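Local coordinates for protein calmodulin, putative (Toxoplasma gondii, PDB 6TJ6) that probably binds calcium ions through EF-hand motifs, as expected of a calmodulin-like protein, at residues 32-43 with 59-69. Residues are numbered along the deposited sequence; the frame is centred on the assembly and turned at random.
Sequences IRSCGVSPTPDE and WMSKKLASYNP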
ATOM      1  N   ILE A  32       6.620   3.634 -13.947  1.00 47.09           N
ATOM      2  CA  ILE A  32       7.989   3.465 -14.418  1.00 50.78           C
ATOM      3  C   ILE A  32       8.847   4.628 -13.943  1.00 52.04           C
ATOM      4  O   ILE A  32       9.884   4.435 -13.291  1.00 44.82           O
ATOM      5  CB  ILE A  32       8.015   3.317 -15.950  1.00 56.75           C
ATOM      6  CG1 ILE A  32       7.249   2.059 -16.361  1.00 50.39           C
ATOM      7  CG2 ILE A  32       9.443   3.263 -16.458  1.00 51.59           C
ATOM      8  CD1 ILE A  32       7.036   1.920 -17.857  1.00 50.68           C
ATOM      9  N   ARG A  33       8.390   5.858 -14.199  1.00 43.88           N
ATOM     10  CA  ARG A  33       9.191   7.011 -13.814  1.00 48.68           C
ATOM     11  C   ARG A  33       9.359   7.092 -12.306  1.00 51.57           C
ATOM     12  O   ARG A  33      10.370   7.619 -11.825  1.00 48.37           O
ATOM     13  CB  ARG A  33       8.565   8.300 -14.354  1.00 52.40           C
ATOM     14  CG  ARG A  33       8.576   8.395 -15.870  1.00 51.86           C
ATOM     15  CD  ARG A  33       8.386   9.829 -16.350  1.00 53.62           C
ATOM     16  NE  ARG A  33       8.575   9.945 -17.794  1.00 60.25           N
ATOM     17  CZ  ARG A  33       7.655  10.396 -18.640  1.00 65.94           C
ATOM     18  NH1 ARG A  33       6.471  10.796 -18.191  1.00 64.68           N
ATOM     19  NH2 ARG A  33       7.923  10.454 -19.937  1.00 68.12           N
ATOM     20  N   SER A  34       8.407   6.548 -11.543  1.00 48.65           N
ATOM     21  CA  SER A  34       8.530   6.614 -10.093  1.00 54.34           C
ATOM     22  C   SER A  34       9.715   5.806  -9.583  1.00 57.22           C
ATOM     23  O   SER A  34      10.197   6.070  -8.475  1.00 53.87           O
ATOM     24  CB  SER A  34       7.241   6.136  -9.421  1.00 54.49           C
ATOM     25  OG  SER A  34       7.136   4.723  -9.447  1.00 51.96           O
ATOM     26  N   CYS A  35      10.205   4.846 -10.365  1.00 43.67           N
ATOM     27  CA  CYS A  35      11.380   4.078  -9.979  1.00 46.62           C
ATOM     28  C   CYS A  35      12.673   4.683 -10.511  1.00 56.90           C
ATOM     29  O   CYS A  35      13.725   4.038 -10.431  1.00 54.72           O
ATOM     30  CB  CYS A  35      11.236   2.630 -10.452  1.00 47.96           C
ATOM     31  SG  CYS A  35       9.792   1.782  -9.761  1.00 51.58           S
ATOM     32  N   GLY A  36      12.616   5.898 -11.052  1.00 56.91           N
ATOM     33  CA  GLY A  36      13.789   6.571 -11.567  1.00 51.25           C
ATOM     34  C   GLY A  36      14.162   6.233 -12.991  1.00 52.25           C
ATOM     35  O   GLY A  36      15.293   6.519 -13.400  1.00 51.91           O
ATOM     36  N   VAL A  37      13.258   5.635 -13.762  1.00 46.58           N
ATOM     37  CA  VAL A  37      13.529   5.263 -15.146  1.00 50.96           C
ATOM     38  C   VAL A  37      12.829   6.247 -16.072  1.00 57.12           C
ATOM     39  O   VAL A  37      11.620   6.481 -15.948  1.00 53.59           O
ATOM     40  CB  VAL A  37      13.077   3.820 -15.433  1.00 54.61           C
ATOM     41  CG1 VAL A  37      13.251   3.501 -16.910  1.00 56.59           C
ATOM     42  CG2 VAL A  37      13.868   2.841 -14.577  1.00 54.05           C
ATOM     43  N   SER A  38      13.590   6.831 -16.996  1.00 57.48           N
ATOM     44  CA  SER A  38      13.035   7.670 -18.048  1.00 56.91           C
ATOM     45  C   SER A  38      12.991   6.875 -19.345  1.00 57.55           C
ATOM     46  O   SER A  38      13.985   6.839 -20.080  1.00 61.48           O
ATOM     47  CB  SER A  38      13.865   8.941 -18.238  1.00 60.75           C
ATOM     48  OG  SER A  38      13.968   9.675 -17.034  1.00 62.18           O
ATOM     49  N   PRO A  39      11.875   6.221 -19.659  1.00 58.84           N
ATOM     50  CA  PRO A  39      11.814   5.435 -20.895  1.00 60.70           C
ATOM     51  C   PRO A  39      11.924   6.321 -22.124  1.00 64.07           C
ATOM     52  O   PRO A  39      11.495   7.477 -22.129  1.00 58.55           O
ATOM     53  CB  PRO A  39      10.440   4.757 -20.819  1.00 58.24           C
ATOM     54  CG  PRO A  39       9.632   5.644 -19.931  1.00 55.01           C
ATOM     55  CD  PRO A  39      10.599   6.193 -18.921  1.00 56.56           C
ATOM     56  N   THR A  40      12.525   5.764 -23.172  1.00 69.88           N
ATOM     57  CA  THR A  40      12.630   6.469 -24.435  1.00 72.20           C
ATOM     58  C   THR A  40      11.246   6.611 -25.068  1.00 70.85           C
ATOM     59  O   THR A  40      10.325   5.860 -24.742  1.00 64.87           O
ATOM     60  CB  THR A  40      13.569   5.730 -25.384  1.00 70.17           C
ATOM     61  OG1 THR A  40      12.978   4.483 -25.772  1.00 75.03           O
ATOM     62  CG2 THR A  40      14.911   5.467 -24.711  1.00 60.26           C
ATOM     63  N   PRO A  41      11.069   7.589 -25.963  1.00 71.63           N
ATOM     64  CA  PRO A  41       9.781   7.700 -26.663  1.00 64.87           C
ATOM     65  C   PRO A  41       9.425   6.457 -27.458  1.00 66.39           C
ATOM     66  O   PRO A  41       8.237   6.138 -27.586  1.00 73.10           O
ATOM     67  CB  PRO A  41       9.979   8.924 -27.568  1.00 77.90           C
ATOM     68  CG  PRO A  41      11.020   9.734 -26.874  1.00 79.57           C
ATOM     69  CD  PRO A  41      11.955   8.730 -26.259  1.00 74.50           C
ATOM     70  N   ASP A  42      10.418   5.738 -27.988  1.00 67.73           N
ATOM     71  CA  ASP A  42      10.140   4.457 -28.631  1.00 70.09           C
ATOM     72  C   ASP A  42       9.617   3.444 -27.619  1.00 75.87           C
ATOM     73  O   ASP A  42       8.635   2.738 -27.878  1.00 75.85           O
ATOM     74  CB  ASP A  42      11.399   3.930 -29.322  1.00 77.84           C
ATOM     75  CG  ASP A  42      11.642   4.579 -30.671  1.00 84.66           C
ATOM     76  OD1 ASP A  42      10.818   5.423 -31.084  1.00 83.31           O
ATOM     77  OD2 ASP A  42      12.653   4.238 -31.321  1.00 83.05           O
ATOM     78  N   GLU A  43      10.268   3.360 -26.457  1.00 70.54           N
ATOM     79  CA  GLU A  43       9.799   2.462 -25.405  1.00 66.06           C
ATOM     80  C   GLU A  43       8.398   2.841 -24.943  1.00 64.49           C
ATOM     81  O   GLU A  43       7.570   1.967 -24.667  1.00 60.54           O
ATOM     82  CB  GLU A  43      10.776   2.477 -24.229  1.00 63.56           C
ATOM     83  CG  GLU A  43      12.055   1.686 -24.462  1.00 68.73           C
ATOM     84  CD  GLU A  43      13.119   1.983 -23.424  1.00 73.12           C
ATOM     85  OE1 GLU A  43      12.960   2.968 -22.674  1.00 69.87           O
ATOM     86  OE2 GLU A  43      14.118   1.235 -23.359  1.00 68.30           O
ATOM     87  N   TRP A  59       8.997  -6.189 -17.462  1.00 44.12           N
ATOM     88  CA  TRP A  59       9.449  -4.985 -18.152  1.00 49.42           C
ATOM     89  C   TRP A  59      10.520  -4.265 -17.343  1.00 48.39           C
ATOM     90  O   TRP A  59      11.579  -3.906 -17.873  1.00 47.47           O
ATOM     91  CB  TRP A  59       8.264  -4.050 -18.417  1.00 48.09           C
ATOM     92  CG  TRP A  59       8.563  -2.976 -19.425  1.00 51.14           C
ATOM     93  CD1 TRP A  59       8.237  -2.986 -20.749  1.00 51.16           C
ATOM     94  CD2 TRP A  59       9.250  -1.736 -19.191  1.00 48.50           C
ATOM     95  NE1 TRP A  59       8.676  -1.830 -21.356  1.00 56.54           N
ATOM     96  CE2 TRP A  59       9.300  -1.047 -20.420  1.00 56.80           C
ATOM     97  CE3 TRP A  59       9.825  -1.142 -18.063  1.00 51.02           C
ATOM     98  CZ2 TRP A  59       9.904   0.205 -20.553  1.00 57.95           C
ATOM     99  CZ3 TRP A  59      10.425   0.100 -18.195  1.00 51.77           C
ATOM    100  CH2 TRP A  59      10.460   0.759 -19.431  1.00 55.46           C
ATOM    101  N   MET A  60      10.265  -4.060 -16.046  1.00 43.32           N
ATOM    102  CA  MET A  60      11.209  -3.320 -15.215  1.00 44.58           C
ATOM    103  C   MET A  60      12.496  -4.104 -14.995  1.00 53.48           C
ATOM    104  O   MET A  60      13.581  -3.511 -14.950  1.00 48.76           O
ATOM    105  CB  MET A  60      10.561  -2.961 -13.876  1.00 37.90           C
ATOM    106  CG  MET A  60       9.427  -1.948 -13.984  1.00 46.04           C
ATOM    107  SD  MET A  60       9.988  -0.301 -14.462  1.00 50.56           S
ATOM    108  CE  MET A  60      11.036   0.120 -13.071  1.00 46.86           C
ATOM    109  N   SER A  61      12.408  -5.433 -14.859  1.00 45.69           N
ATOM    110  CA  SER A  61      13.614  -6.230 -14.680  1.00 43.02           C
ATOM    111  C   SER A  61      14.495  -6.185 -15.920  1.00 44.17           C
ATOM    112  O   SER A  61      15.717  -6.041 -15.812  1.00 50.05           O
ATOM    113  CB  SER A  61      13.244  -7.677 -14.332  1.00 42.24           C
ATOM    114  OG  SER A  61      12.601  -7.750 -13.071  1.00 47.42           O
ATOM    115  N   LYS A  62      13.891  -6.270 -17.107  1.00 48.12           N
ATOM    116  CA  LYS A  62      14.686  -6.194 -18.327  1.00 51.45           C
ATOM    117  C   LYS A  62      15.220  -4.786 -18.566  1.00 49.67           C
ATOM    118  O   LYS A  62      16.316  -4.627 -19.117  1.00 52.50           O
ATOM    119  CB  LYS A  62      13.854  -6.681 -19.514  1.00 58.66           C
ATOM    120  CG  LYS A  62      13.475  -8.156 -19.409  1.00 51.58           C
ATOM    121  CD  LYS A  62      12.263  -8.513 -20.257  1.00 67.23           C
ATOM    122  CE  LYS A  62      12.628  -8.698 -21.718  1.00 79.88           C
ATOM    123  NZ  LYS A  62      11.447  -9.125 -22.518  1.00 90.50           N
ATOM    124  N   LYS A  63      14.476  -3.757 -18.145  1.00 51.24           N
ATOM    125  CA  LYS A  63      14.957  -2.386 -18.299  1.00 51.45           C
ATOM    126  C   LYS A  63      16.135  -2.106 -17.371  1.00 54.66           C
ATOM    127  O   LYS A  63      17.179  -1.609 -17.810  1.00 50.63           O
ATOM    128  CB  LYS A  63      13.819  -1.397 -18.038  1.00 42.55           C
ATOM    129  CG  LYS A  63      14.214   0.063 -18.157  1.00 42.95           C
ATOM    130  CD  LYS A  63      14.767   0.374 -19.536  1.00 49.38           C
ATOM    131  CE  LYS A  63      14.919   1.867 -19.737  1.00 52.89           C
ATOM    132  NZ  LYS A  63      15.501   2.212 -21.060  1.00 57.03           N
ATOM    133  N   LEU A  64      15.981  -2.410 -16.081  1.00 53.26           N
ATOM    134  CA  LEU A  64      17.034  -2.153 -15.105  1.00 57.05           C
ATOM    135  C   LEU A  64      18.305  -2.939 -15.395  1.00 60.97           C
ATOM    136  O   LEU A  64      19.383  -2.545 -14.936  1.00 58.61           O
ATOM    137  CB  LEU A  64      16.524  -2.480 -13.702  1.00 51.77           C
ATOM    138  CG  LEU A  64      15.438  -1.538 -13.179  1.00 54.51           C
ATOM    139  CD1 LEU A  64      14.874  -2.023 -11.852  1.00 49.93           C
ATOM    140  CD2 LEU A  64      15.995  -0.133 -13.046  1.00 53.80           C
ATOM    141  N   ALA A  65      18.201  -4.039 -16.141  1.00 57.07           N
ATOM    142  CA  ALA A  65      19.385  -4.806 -16.507  1.00 64.58           C
ATOM    143  C   ALA A  65      20.315  -4.029 -17.426  1.00 68.13           C
ATOM    144  O   ALA A  65      21.488  -4.391 -17.551  1.00 75.47           O
ATOM    145  CB  ALA A  65      18.970  -6.119 -17.171  1.00 59.65           C
ATOM    146  N   SER A  66      19.823  -2.973 -18.072  1.00 67.08           N
ATOM    147  CA  SER A  66      20.638  -2.150 -18.955  1.00 66.76           C
ATOM    148  C   SER A  66      20.591  -0.670 -18.602  1.00 64.37           C
ATOM    149  O   SER A  66      21.173   0.144 -19.329  1.00 72.16           O
ATOM    150  CB  SER A  66      20.197  -2.339 -20.413  1.00 70.72           C
ATOM    151  OG  SER A  66      18.898  -1.808 -20.620  1.00 75.02           O
ATOM    152  N   TYR A  67      19.929  -0.300 -17.508  1.00 60.24           N
ATOM    153  CA  TYR A  67      19.677   1.097 -17.164  1.00 61.54           C
ATOM    154  C   TYR A  67      19.820   1.247 -15.658  1.00 66.52           C
ATOM    155  O   TYR A  67      19.038   0.659 -14.904  1.00 71.38           O
ATOM    156  CB  TYR A  67      18.275   1.514 -17.627  1.00 52.69           C
ATOM    157  CG  TYR A  67      17.905   2.976 -17.442  1.00 55.83           C
ATOM    158  CD1 TYR A  67      17.494   3.461 -16.206  1.00 58.57           C
ATOM    159  CD2 TYR A  67      17.917   3.852 -18.518  1.00 58.79           C
ATOM    160  CE1 TYR A  67      17.139   4.788 -16.044  1.00 61.31           C
ATOM    161  CE2 TYR A  67      17.562   5.176 -18.365  1.00 57.34           C
ATOM    162  CZ  TYR A  67      17.173   5.639 -17.127  1.00 56.38           C
ATOM    163  OH  TYR A  67      16.819   6.957 -16.974  1.00 55.68           O
ATOM    164  N   ASN A  68      20.813   2.021 -15.220  1.00 65.79           N
ATOM    165  CA  ASN A  68      21.020   2.249 -13.798  1.00 70.35           C
ATOM    166  C   ASN A  68      20.380   3.570 -13.403  1.00 71.30           C
ATOM    167  O   ASN A  68      20.875   4.633 -13.809  1.00 66.56           O
ATOM    168  CB  ASN A  68      22.511   2.253 -13.459  1.00 78.76           C
ATOM    169  CG  ASN A  68      22.771   2.336 -11.963  1.00 90.50           C
ATOM    170  OD1 ASN A  68      21.842   2.351 -11.154  1.00 98.15           O
ATOM    171  ND2 ASN A  68      24.044   2.377 -11.590  1.00 89.09           N
ATOM    172  N   PRO A  69      19.294   3.559 -12.621  1.00 70.04           N
ATOM    173  CA  PRO A  69      18.625   4.826 -12.269  1.00 69.60           C
ATOM    174  C   PRO A  69      19.526   5.849 -11.599  1.00 70.02           C
ATOM    175  O   PRO A  69      19.471   7.034 -11.948  1.00 66.64           O
ATOM    176  CB  PRO A  69      17.500   4.362 -11.335  1.00 62.91           C
ATOM    177  CG  PRO A  69      17.209   2.971 -11.765  1.00 63.62           C
ATOM    178  CD  PRO A  69      18.538   2.386 -12.155  1.00 59.23           C
TER
HETATM  179  O   HOH W   1      15.363   4.956 -21.555  1.00 63.35           O
HETATM  180  O   HOH W   2       8.231  -0.668 -24.064  1.00 52.68           O
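Lys63 reaches Glu43 in a salt bridge, with NZ 2.9 Å from OE2 on its syn lone pair. A weak bond runs from NZ to OE1. With CG opposite the main-chain N (chi1 179°), the lysine chain bends at chi2 and passes Val37 at a slant, with CG and CE both against Val37 CG1. NZ also donates to a water that in turn donates to the carbonyl O of Ser38. Thr40 N donates to Glu43 OE1 at 2.9 Å, from above the carboxylate plane. Glu43 N returns a bond of 3.0 Å to Thr40 OG1. This reciprocal pair is a capping box at the start of helix 41-46. The arrangement is consistent with an N-terminal EF-hand pair, in which the linker after helix 26-34 packs on helix 53-64 and on residues up to Pro69. There Ser38 N donates to Tyr67 OH at 3.2 Å, nearly straight at 165°. Val37 CG1 sits over one face of the tyrosine ring, while Gly36 O lies at its edge. A second water lies at the indole edge, in its plane, where it accepts from Trp59 NE1 and donates to Glu43 O. Ile32 CD1 makes a CH-pi contact over the six-membered ring of Trp59, 4.0 Å from its centroid. Met60, bent at chi2 and chi3, brings CE to 3.6 Å from Cys35 CB, and Val8 of helix 7-15 also touches Met60.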